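Local coordinates for oxidoreductase, 2OG-Fe oxygenase family protein, putative, expressed (Oryza sativa subsp. japonica, PDB 5XOI), which probably acts as an iron- and 2-oxoglutarate-dependent dioxygenase of the AlkB family, of which this chain is the C-terminal oxygenase part, at residues S90-L104 and D113-C125. Residues are numbered along the deposited sequence; the frame is centred on the assembly and turned at random.
Sequences SKIVKDAIQASNEFL and DVEELPPLSPDIC
Leu117 lays its CD1 methyl against CB of Ser100 (3.8 Å) and meets Leu104 at about a right angle, the two leucines touching through their CD1 atoms. This contact belongs to the double-stranded beta-helix (jelly-roll) fold of the 2-oxoglutarate oxygenases: helix 87-106 packs on the major sheet, and the extended 113-122 segment returns antiparallel along it before entering strand 124-131. Leu117 also touches Ile189, and Ser100 reaches Val14, so the small cluster rests on neighbouring strands of that sheet.

Asn101 makes a paired grip, as two hydrogen bonds attest. Its OD1 accepts from Leu117 N at 2.7 Å, the N-H pointing nearly straight (159°) although the donor N lies somewhat out of the plane of the Asn101 carbonyl, while its ND2 donates to Leu117 O at 3.0 Å, in the plane of the Leu117 carbonyl and on a lone pair of its O. With CG anti to the carbonyl carbon (chi1 -81°), the amide is brought alongside the Leu117 backbone and engages both polar groups of that residue's main chain. A leucine in its place would probably leave Leu117 N and O without these mates and free this part of the loop to shift from the helix.

Farther along, CD1 of Ile97 presses on CB of Leu120 at 3.4 Å, tighter than usual van der Waals contact, and Val93 CG1 bridges Leu120 CD2 and Pro122 CG. Leu120 sits about 6 Å, side chain to side chain, from Arg229, which binds 2-oxoglutarate in this protein, although the cosubstrate is absent from this chain. Beside this apolar row, the Lys94 chain bends at its last torsion (chi4 -66°), bringing NZ to Leu120 O at 2.9 Å; a weak bond to Ser121 OG accompanies it. At the start of the helix segment, one water joins Ser90 OG to Pro122 O, donating to the latter at 2.7 Å.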
# COMPACT_ATOMS: atom_id res chain seq x y z
N SER A 90 0.47 4.42 -11.86
CA SER A 90 -0.95 4.79 -11.92
C SER A 90 -1.73 3.85 -12.82
O SER A 90 -2.88 3.51 -12.52
CB SER A 90 -1.11 6.23 -12.40
OG SER A 90 -0.61 7.16 -11.45
N LYS A 91 -1.12 3.41 -13.93
CA LYS A 91 -1.78 2.47 -14.84
C LYS A 91 -2.10 1.15 -14.13
O LYS A 91 -3.21 0.61 -14.26
CB LYS A 91 -0.90 2.22 -16.05
CG LYS A 91 -1.36 1.10 -16.99
CD LYS A 91 -0.24 0.07 -17.23
CE LYS A 91 -0.77 -1.24 -17.80
NZ LYS A 91 0.32 -2.18 -18.20
N ILE A 92 -1.12 0.61 -13.40
CA ILE A 92 -1.32 -0.65 -12.70
C ILE A 92 -2.40 -0.50 -11.64
O ILE A 92 -3.23 -1.40 -11.46
CB ILE A 92 0.00 -1.14 -12.08
CG1 ILE A 92 1.03 -1.43 -13.18
CG2 ILE A 92 -0.25 -2.40 -11.25
CD1 ILE A 92 2.42 -1.78 -12.65
N VAL A 93 -2.42 0.64 -10.93
CA VAL A 93 -3.46 0.89 -9.93
C VAL A 93 -4.85 0.83 -10.56
O VAL A 93 -5.77 0.20 -10.04
CB VAL A 93 -3.21 2.24 -9.24
CG1 VAL A 93 -4.46 2.69 -8.49
CG2 VAL A 93 -2.01 2.15 -8.27
N LYS A 94 -5.02 1.52 -11.69
CA LYS A 94 -6.32 1.54 -12.34
C LYS A 94 -6.71 0.17 -12.87
O LYS A 94 -7.89 -0.21 -12.84
CB LYS A 94 -6.31 2.58 -13.47
CG LYS A 94 -6.43 4.00 -12.96
CD LYS A 94 -6.07 5.01 -14.04
CE LYS A 94 -5.66 6.35 -13.44
NZ LYS A 94 -6.79 7.01 -12.74
N ASP A 95 -5.73 -0.60 -13.37
CA ASP A 95 -6.00 -1.97 -13.80
C ASP A 95 -6.45 -2.83 -12.62
O ASP A 95 -7.35 -3.68 -12.76
CB ASP A 95 -4.74 -2.59 -14.43
CG ASP A 95 -4.43 -2.03 -15.81
OD1 ASP A 95 -5.28 -1.33 -16.39
OD2 ASP A 95 -3.33 -2.31 -16.32
N ALA A 96 -5.83 -2.65 -11.45
CA ALA A 96 -6.20 -3.42 -10.27
C ALA A 96 -7.63 -3.12 -9.85
O ALA A 96 -8.38 -4.03 -9.48
CB ALA A 96 -5.23 -3.12 -9.12
N ILE A 97 -8.02 -1.85 -9.89
CA ILE A 97 -9.40 -1.47 -9.59
C ILE A 97 -10.34 -2.08 -10.61
O ILE A 97 -11.38 -2.64 -10.26
CB ILE A 97 -9.53 0.06 -9.52
CG1 ILE A 97 -8.70 0.59 -8.34
CG2 ILE A 97 -10.98 0.47 -9.35
CD1 ILE A 97 -8.59 2.09 -8.34
N GLN A 98 -10.00 -1.96 -11.89
CA GLN A 98 -10.84 -2.55 -12.93
C GLN A 98 -11.00 -4.05 -12.73
O GLN A 98 -12.11 -4.59 -12.84
CB GLN A 98 -10.25 -2.25 -14.31
CG GLN A 98 -10.63 -0.90 -14.89
CD GLN A 98 -10.32 -0.81 -16.38
OE1 GLN A 98 -9.45 -1.52 -16.90
NE2 GLN A 98 -11.04 0.06 -17.09
N ALA A 99 -9.90 -4.74 -12.43
CA ALA A 99 -9.99 -6.18 -12.21
C ALA A 99 -10.83 -6.50 -10.98
O ALA A 99 -11.63 -7.44 -10.99
CB ALA A 99 -8.59 -6.79 -12.07
N SER A 100 -10.66 -5.71 -9.91
CA SER A 100 -11.46 -5.92 -8.71
C SER A 100 -12.95 -5.74 -9.00
O SER A 100 -13.78 -6.52 -8.54
CB SER A 100 -11.01 -4.97 -7.61
OG SER A 100 -9.69 -5.28 -7.19
N ASN A 101 -13.30 -4.67 -9.72
CA ASN A 101 -14.71 -4.41 -9.97
C ASN A 101 -15.33 -5.48 -10.85
O ASN A 101 -16.51 -5.80 -10.69
CB ASN A 101 -14.89 -3.03 -10.58
CG ASN A 101 -14.86 -1.95 -9.52
OD1 ASN A 101 -14.98 -2.25 -8.34
ND2 ASN A 101 -14.66 -0.69 -9.94
N GLU A 102 -14.55 -6.06 -11.76
CA GLU A 102 -15.05 -7.18 -12.55
C GLU A 102 -15.29 -8.39 -11.67
O GLU A 102 -16.31 -9.08 -11.80
CB GLU A 102 -14.07 -7.50 -13.68
CG GLU A 102 -14.48 -8.72 -14.51
CD GLU A 102 -15.74 -8.47 -15.32
OE1 GLU A 102 -16.09 -7.29 -15.52
OE2 GLU A 102 -16.37 -9.47 -15.74
N PHE A 103 -14.36 -8.66 -10.75
CA PHE A 103 -14.54 -9.73 -9.78
C PHE A 103 -15.80 -9.50 -8.95
O PHE A 103 -16.62 -10.41 -8.78
CB PHE A 103 -13.29 -9.80 -8.90
CG PHE A 103 -13.42 -10.66 -7.69
CD1 PHE A 103 -13.52 -12.04 -7.81
CD2 PHE A 103 -13.35 -10.11 -6.42
CE1 PHE A 103 -13.60 -12.85 -6.68
CE2 PHE A 103 -13.44 -10.91 -5.29
CZ PHE A 103 -13.56 -12.28 -5.42
N LEU A 104 -15.97 -8.28 -8.41
CA LEU A 104 -17.15 -7.98 -7.60
C LEU A 104 -18.44 -8.08 -8.41
O LEU A 104 -19.48 -8.47 -7.87
CB LEU A 104 -17.02 -6.59 -6.97
CG LEU A 104 -15.88 -6.38 -5.95
CD1 LEU A 104 -15.67 -4.92 -5.69
CD2 LEU A 104 -16.19 -7.09 -4.64
N ASP A 113 -26.94 -6.02 -2.77
CA ASP A 113 -26.51 -5.03 -3.74
C ASP A 113 -25.24 -5.49 -4.45
O ASP A 113 -24.43 -6.25 -3.91
CB ASP A 113 -26.25 -3.69 -3.06
CG ASP A 113 -27.50 -3.09 -2.43
OD1 ASP A 113 -28.59 -3.66 -2.61
OD2 ASP A 113 -27.37 -2.05 -1.74
N VAL A 114 -25.07 -5.01 -5.68
CA VAL A 114 -23.82 -5.18 -6.42
C VAL A 114 -22.76 -4.27 -5.81
O VAL A 114 -22.98 -3.06 -5.66
CB VAL A 114 -24.04 -4.85 -7.91
CG1 VAL A 114 -22.74 -5.01 -8.69
CG2 VAL A 114 -25.15 -5.71 -8.49
N GLU A 115 -21.60 -4.83 -5.48
CA GLU A 115 -20.51 -4.03 -4.96
C GLU A 115 -19.66 -3.47 -6.09
O GLU A 115 -19.51 -4.08 -7.15
CB GLU A 115 -19.62 -4.85 -4.02
CG GLU A 115 -20.19 -5.08 -2.64
CD GLU A 115 -19.19 -5.77 -1.72
OE1 GLU A 115 -17.99 -5.42 -1.77
OE2 GLU A 115 -19.59 -6.68 -0.97
N GLU A 116 -19.09 -2.30 -5.84
CA GLU A 116 -18.28 -1.62 -6.84
C GLU A 116 -17.37 -0.64 -6.13
O GLU A 116 -17.84 0.20 -5.36
CB GLU A 116 -19.16 -0.89 -7.85
CG GLU A 116 -18.44 -0.50 -9.12
CD GLU A 116 -19.40 0.07 -10.16
OE1 GLU A 116 -20.48 0.57 -9.78
OE2 GLU A 116 -19.08 -0.01 -11.36
N LEU A 117 -16.07 -0.74 -6.39
CA LEU A 117 -15.12 0.21 -5.82
C LEU A 117 -15.10 1.49 -6.65
O LEU A 117 -15.11 1.44 -7.88
CB LEU A 117 -13.73 -0.40 -5.80
CG LEU A 117 -13.50 -1.49 -4.75
CD1 LEU A 117 -12.40 -2.41 -5.23
CD2 LEU A 117 -13.16 -0.87 -3.40
N PRO A 118 -15.06 2.66 -6.00
CA PRO A 118 -14.94 3.92 -6.75
C PRO A 118 -13.62 3.98 -7.50
O PRO A 118 -12.64 3.33 -7.10
CB PRO A 118 -15.01 4.99 -5.65
CG PRO A 118 -15.57 4.30 -4.45
CD PRO A 118 -15.11 2.88 -4.55
N PRO A 119 -13.54 4.76 -8.57
CA PRO A 119 -12.27 4.89 -9.28
C PRO A 119 -11.25 5.64 -8.44
O PRO A 119 -11.58 6.29 -7.44
CB PRO A 119 -12.64 5.69 -10.54
CG PRO A 119 -13.82 6.50 -10.10
CD PRO A 119 -14.59 5.62 -9.15
N LEU A 120 -9.99 5.54 -8.84
CA LEU A 120 -8.93 6.22 -8.12
C LEU A 120 -8.00 6.90 -9.11
O LEU A 120 -7.57 6.28 -10.09
CB LEU A 120 -8.13 5.26 -7.23
CG LEU A 120 -7.32 5.86 -6.09
CD1 LEU A 120 -8.23 6.45 -5.02
CD2 LEU A 120 -6.35 4.81 -5.50
N SER A 121 -7.69 8.16 -8.84
CA SER A 121 -6.63 8.89 -9.53
C SER A 121 -5.62 9.28 -8.46
O SER A 121 -5.64 10.41 -7.96
CB SER A 121 -7.19 10.10 -10.28
OG SER A 121 -8.12 9.66 -11.26
N PRO A 122 -4.74 8.36 -8.06
CA PRO A 122 -3.91 8.61 -6.89
C PRO A 122 -2.95 9.76 -7.14
O PRO A 122 -2.32 9.85 -8.20
CB PRO A 122 -3.16 7.29 -6.68
CG PRO A 122 -3.15 6.65 -8.03
CD PRO A 122 -4.44 7.07 -8.71
N ASP A 123 -2.87 10.65 -6.16
CA ASP A 123 -1.86 11.70 -6.14
C ASP A 123 -0.95 11.54 -4.93
O ASP A 123 -0.10 12.40 -4.69
CB ASP A 123 -2.51 13.09 -6.14
CG ASP A 123 -3.59 13.25 -5.09
OD1 ASP A 123 -3.70 12.38 -4.19
OD2 ASP A 123 -4.33 14.25 -5.15
N ILE A 124 -1.12 10.45 -4.18
CA ILE A 124 -0.31 10.10 -3.02
C ILE A 124 0.19 8.68 -3.24
O ILE A 124 -0.62 7.78 -3.48
CB ILE A 124 -1.11 10.18 -1.71
CG1 ILE A 124 -1.63 11.60 -1.46
CG2 ILE A 124 -0.30 9.67 -0.53
CD1 ILE A 124 -2.97 11.62 -0.73
N CYS A 125 1.50 8.47 -3.17
CA CYS A 125 2.04 7.13 -3.04
C CYS A 125 3.01 7.10 -1.87
O CYS A 125 4.05 7.77 -1.89
CB CYS A 125 2.74 6.65 -4.31
SG CYS A 125 3.45 4.98 -4.13
O HOH W 1 -2.38 8.91 -10.76
O HOH W 2 -18.38 -3.90 -9.66
O HOH W 3 -20.97 -7.70 -5.64